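Local coordinates for 2-hydroxyisobutyryl-CoA synthetase (Aquincola tertiaricarbonis, PDB 6HDY), which belongs to the ANL superfamily of AMP-binding enzymes, with a large N-terminal domain and a smaller C-terminal one, at residues V95-L100 with F367-D372. Sequence-based numbering, arbitrary orientation.
With 8LQ ([[(2~{R},3~{S},4~{R},5~{R})-5-(6-aminopurin-9-yl)-3,4-bis(oxidanyl)oxolan-2-yl]methoxy-oxidanyl-phosphoryl] (3~{S})-3-oxidanylbutanoate), chain C.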
ATOM      1  N   VAL A  95      -8.393  -2.406  29.322  1.00 39.54           N
ATOM      2  CA  VAL A  95      -8.380  -1.199  28.504  1.00 39.08           C
ATOM      3  C   VAL A  95      -9.487  -1.377  27.466  1.00 42.06           C
ATOM      4  O   VAL A  95      -9.609  -2.449  26.893  1.00 40.09           O
ATOM      5  CB  VAL A  95      -7.014  -0.991  27.813  1.00 40.72           C
ATOM      6  CG1 VAL A  95      -7.066   0.209  26.850  1.00 39.53           C
ATOM      7  CG2 VAL A  95      -5.898  -0.834  28.848  1.00 41.62           C
ATOM      8  N   LYS A  96     -10.294  -0.344  27.258  1.00 41.87           N
ATOM      9  CA  LYS A  96     -11.340  -0.306  26.234  1.00 41.19           C
ATOM     10  C   LYS A  96     -10.851   0.589  25.076  1.00 42.86           C
ATOM     11  O   LYS A  96     -10.038   1.489  25.296  1.00 41.49           O
ATOM     12  CB  LYS A  96     -12.648   0.247  26.824  1.00 45.87           C
ATOM     13  CG  LYS A  96     -13.366  -0.712  27.775  1.00 62.88           C
ATOM     14  CD  LYS A  96     -14.528  -0.024  28.480  1.00 76.04           C
ATOM     15  CE  LYS A  96     -15.376  -0.969  29.300  1.00 94.02           C
ATOM     16  NZ  LYS A  96     -16.407  -0.241  30.096  1.00107.57           N
ATOM     17  N   LYS A  97     -11.348   0.351  23.848  1.00 41.15           N
ATOM     18  CA  LYS A  97     -11.010   1.176  22.674  1.00 40.75           C
ATOM     19  C   LYS A  97     -11.441   2.654  22.895  1.00 46.01           C
ATOM     20  O   LYS A  97     -10.726   3.575  22.494  1.00 45.83           O
ATOM     21  CB  LYS A  97     -11.629   0.590  21.400  1.00 42.95           C
ATOM     22  CG  LYS A  97     -10.655  -0.264  20.582  1.00 54.08           C
ATOM     23  CD  LYS A  97     -10.971  -1.748  20.649  1.00 56.91           C
ATOM     24  CE  LYS A  97     -11.961  -2.188  19.608  1.00 52.24           C
ATOM     25  NZ  LYS A  97     -12.942  -3.157  20.175  1.00 59.76           N
ATOM     26  N   THR A  98     -12.551   2.868  23.629  1.00 43.84           N
ATOM     27  CA  THR A  98     -13.029   4.203  23.998  1.00 46.11           C
ATOM     28  C   THR A  98     -11.993   4.922  24.900  1.00 49.92           C
ATOM     29  O   THR A  98     -11.882   6.150  24.814  1.00 51.53           O
ATOM     30  CB  THR A  98     -14.401   4.132  24.698  1.00 61.40           C
ATOM     31  OG1 THR A  98     -14.264   3.425  25.928  1.00 67.20           O
ATOM     32  CG2 THR A  98     -15.469   3.462  23.845  1.00 61.07           C
ATOM     33  N   ASP A  99     -11.223   4.157  25.740  1.00 42.74           N
ATOM     34  CA  ASP A  99     -10.195   4.735  26.619  1.00 42.83           C
ATOM     35  C   ASP A  99      -9.021   5.255  25.803  1.00 44.72           C
ATOM     36  O   ASP A  99      -8.484   6.302  26.114  1.00 45.68           O
ATOM     37  CB  ASP A  99      -9.715   3.717  27.685  1.00 44.20           C
ATOM     38  CG  ASP A  99     -10.811   3.190  28.603  1.00 50.69           C
ATOM     39  OD1 ASP A  99     -11.737   3.971  28.934  1.00 53.93           O
ATOM     40  OD2 ASP A  99     -10.718   2.022  29.024  1.00 51.01           O
ATOM     41  N   LEU A 100      -8.654   4.538  24.730  1.00 41.67           N
ATOM     42  CA  LEU A 100      -7.572   4.915  23.821  1.00 41.06           C
ATOM     43  C   LEU A 100      -7.899   6.220  23.075  1.00 47.51           C
ATOM     44  O   LEU A 100      -7.039   7.097  22.951  1.00 47.21           O
ATOM     45  CB  LEU A 100      -7.350   3.765  22.819  1.00 38.31           C
ATOM     46  CG  LEU A 100      -6.305   2.697  23.152  1.00 40.49           C
ATOM     47  CD1 LEU A 100      -5.870   2.707  24.622  1.00 41.17           C
ATOM     48  CD2 LEU A 100      -6.741   1.351  22.656  1.00 38.20           C
ATOM     49  N   PHE A 367     -15.846 -16.000  16.606  1.00 39.18           N
ATOM     50  CA  PHE A 367     -17.220 -15.972  16.108  1.00 40.81           C
ATOM     51  C   PHE A 367     -17.667 -14.616  15.566  1.00 44.09           C
ATOM     52  O   PHE A 367     -18.467 -14.551  14.635  1.00 43.81           O
ATOM     53  CB  PHE A 367     -18.187 -16.475  17.194  1.00 44.53           C
ATOM     54  CG  PHE A 367     -17.774 -17.771  17.866  1.00 46.71           C
ATOM     55  CD1 PHE A 367     -17.486 -18.906  17.113  1.00 50.42           C
ATOM     56  CD2 PHE A 367     -17.710 -17.865  19.249  1.00 48.50           C
ATOM     57  CE1 PHE A 367     -17.124 -20.105  17.735  1.00 51.54           C
ATOM     58  CE2 PHE A 367     -17.346 -19.065  19.869  1.00 52.15           C
ATOM     59  CZ  PHE A 367     -17.052 -20.176  19.108  1.00 50.57           C
ATOM     60  N   GLY A 368     -17.160 -13.551  16.164  1.00 40.54           N
ATOM     61  CA  GLY A 368     -17.509 -12.188  15.789  1.00 39.67           C
ATOM     62  C   GLY A 368     -17.430 -11.243  16.962  1.00 41.04           C
ATOM     63  O   GLY A 368     -17.030 -11.648  18.053  1.00 40.25           O
ATOM     64  N   ARG A 369     -17.799  -9.980  16.730  1.00 41.28           N
ATOM     65  CA  ARG A 369     -17.832  -8.900  17.721  1.00 42.63           C
ATOM     66  C   ARG A 369     -19.140  -9.042  18.492  1.00 46.70           C
ATOM     67  O   ARG A 369     -20.200  -9.185  17.874  1.00 45.18           O
ATOM     68  CB  ARG A 369     -17.759  -7.537  16.999  1.00 42.00           C
ATOM     69  CG  ARG A 369     -17.351  -6.370  17.878  1.00 63.20           C
ATOM     70  CD  ARG A 369     -16.454  -5.398  17.138  1.00 76.00           C
ATOM     71  NE  ARG A 369     -15.087  -5.409  17.668  1.00 83.89           N
ATOM     72  CZ  ARG A 369     -14.036  -4.887  17.040  1.00 98.88           C
ATOM     73  NH1 ARG A 369     -14.183  -4.315  15.848  1.00 79.71           N
ATOM     74  NH2 ARG A 369     -12.828  -4.945  17.590  1.00 87.76           N
ATOM     75  N   ILE A 370     -19.076  -9.049  19.835  1.00 44.83           N
ATOM     76  CA  ILE A 370     -20.264  -9.180  20.681  1.00 46.53           C
ATOM     77  C   ILE A 370     -21.351  -8.149  20.292  1.00 54.08           C
ATOM     78  O   ILE A 370     -22.532  -8.494  20.298  1.00 54.69           O
ATOM     79  CB  ILE A 370     -19.907  -9.167  22.190  1.00 52.53           C
ATOM     80  CG1 ILE A 370     -19.070 -10.412  22.562  1.00 52.70           C
ATOM     81  CG2 ILE A 370     -21.176  -9.060  23.087  1.00 54.65           C
ATOM     82  CD1 ILE A 370     -18.374 -10.334  23.892  1.00 56.11           C
ATOM     83  N   ASP A 371     -20.945  -6.926  19.873  1.00 52.54           N
ATOM     84  CA  ASP A 371     -21.866  -5.850  19.476  1.00 52.42           C
ATOM     85  C   ASP A 371     -22.584  -6.110  18.146  1.00 53.97           C
ATOM     86  O   ASP A 371     -23.647  -5.532  17.888  1.00 53.22           O
ATOM     87  CB  ASP A 371     -21.158  -4.480  19.475  1.00 54.51           C
ATOM     88  CG  ASP A 371     -21.186  -3.820  20.833  1.00 70.60           C
ATOM     89  OD1 ASP A 371     -22.299  -3.559  21.344  1.00 75.75           O
ATOM     90  OD2 ASP A 371     -20.099  -3.571  21.393  1.00 78.83           O
ATOM     91  N   ASP A 372     -22.016  -6.978  17.311  1.00 49.51           N
ATOM     92  CA  ASP A 372     -22.606  -7.323  16.022  1.00 47.12           C
ATOM     93  C   ASP A 372     -23.808  -8.263  16.167  1.00 51.01           C
ATOM     94  O   ASP A 372     -24.668  -8.305  15.273  1.00 48.54           O
ATOM     95  CB  ASP A 372     -21.552  -7.908  15.073  1.00 46.95           C
ATOM     96  CG  ASP A 372     -20.564  -6.876  14.561  1.00 58.43           C
ATOM     97  OD1 ASP A 372     -20.790  -5.657  14.798  1.00 58.05           O
ATOM     98  OD2 ASP A 372     -19.560  -7.282  13.920  1.00 64.30           O
TER
HETATM   99  N9  8LQ C 502     -11.193 -10.094  13.311  1.00 38.02           N
HETATM  100  C8  8LQ C 502      -9.918  -9.924  12.927  1.00 39.25           C
HETATM  101  N7  8LQ C 502      -9.403 -11.111  12.622  1.00 39.26           N
HETATM  102  C5  8LQ C 502     -10.353 -12.035  12.839  1.00 39.51           C
HETATM  103  C6  8LQ C 502     -10.408 -13.372  12.652  1.00 36.41           C
HETATM  104  N6  8LQ C 502      -9.321 -13.992  12.221  1.00 30.16           N
HETATM  105  N1  8LQ C 502     -11.518 -14.083  12.928  1.00 38.77           N
HETATM  106  C2  8LQ C 502     -12.673 -13.443  13.383  1.00 35.87           C
HETATM  107  N3  8LQ C 502     -12.619 -12.061  13.498  1.00 36.00           N
HETATM  108  C4  8LQ C 502     -11.464 -11.396  13.259  1.00 38.60           C
HETATM  109  CAA 8LQ C 502      -5.052  -6.089  11.534  0.50 17.86           C
HETATM  110  CAZ 8LQ C 502      -5.672  -7.510  11.466  0.50 21.54           C
HETATM  111  OAE 8LQ C 502      -6.139  -7.766  10.145  0.50 17.92           O
HETATM  112  CAL 8LQ C 502      -6.850  -7.687  12.445  0.50 28.86           C
HETATM  113  CAS 8LQ C 502      -7.922  -6.616  12.206  0.50 38.33           C
HETATM  114  OAC 8LQ C 502      -8.706  -6.732  11.268  0.50 40.65           O
HETATM  115  OAQ 8LQ C 502      -7.865  -5.524  13.051  1.00 43.29           O
HETATM  116  PBC 8LQ C 502      -9.045  -4.450  13.167  1.00 41.42           P
HETATM  117  OAH 8LQ C 502      -9.104  -3.765  11.736  1.00 41.96           O
HETATM  118  OAD 8LQ C 502      -8.847  -3.479  14.258  1.00 50.88           O
HETATM  119  O5' 8LQ C 502     -10.335  -5.318  13.447  1.00 37.90           O
HETATM  120  C5' 8LQ C 502     -10.272  -6.221  14.548  1.00 34.53           C
HETATM  121  C4' 8LQ C 502     -11.566  -6.988  14.645  1.00 32.16           C
HETATM  122  O4' 8LQ C 502     -11.780  -7.728  13.413  1.00 31.98           O
HETATM  123  C3' 8LQ C 502     -11.391  -8.005  15.690  1.00 32.79           C
HETATM  124  O3' 8LQ C 502     -11.696  -7.442  16.998  1.00 32.30           O
HETATM  125  C2' 8LQ C 502     -12.411  -9.055  15.247  1.00 34.30           C
HETATM  126  O2' 8LQ C 502     -13.799  -8.623  15.539  1.00 35.31           O
HETATM  127  C1' 8LQ C 502     -12.188  -9.061  13.752  1.00 31.59           C
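With CG of Arg369 trans to the backbone nitrogen (chi1 -162°), bends at chi2 and chi3 turn the guanidinium toward the end of Lys97, itself kinked at every torsion from chi2 to chi4. The two side chains arrive from opposite directions, bridging backbones whose nearest CA atoms, those of Lys97 and Arg369, are 13.1 Å apart. Lys97 NZ stops 3.1 Å from Arg369 NH2, approaching the guanidinium obliquely. Both groups are donors, so no hydrogen bond joins them. What reconciles the like charges is probably the shared acceptor Ser342 O, to which each of the two nitrogens makes a weak hydrogen bond, with Asp344 adding a long, weak ion pair to Arg369 NE.

The meeting point borders the nucleotide pocket of this AMP-binding enzyme of the ANL superfamily: helix 97-106 supplies the lysine, and strand 366-369, at the edge of an antiparallel sheet beside strand 340-347, supplies the arginine. Over one face of the guanidinium sits the ribose of 8LQ, its O3' 2.8 Å from Arg369 NH2 and its O2' 4.0 Å above the plane, over the centre. Asp344 OD2 also hydrogen-bonds 8LQ. At the N-terminus of helix 97-106, Lys96 in the N-cap position donates its backbone N to Asp99 OD2 (3.0 Å), reaching that oxygen from above the carboxylate plane.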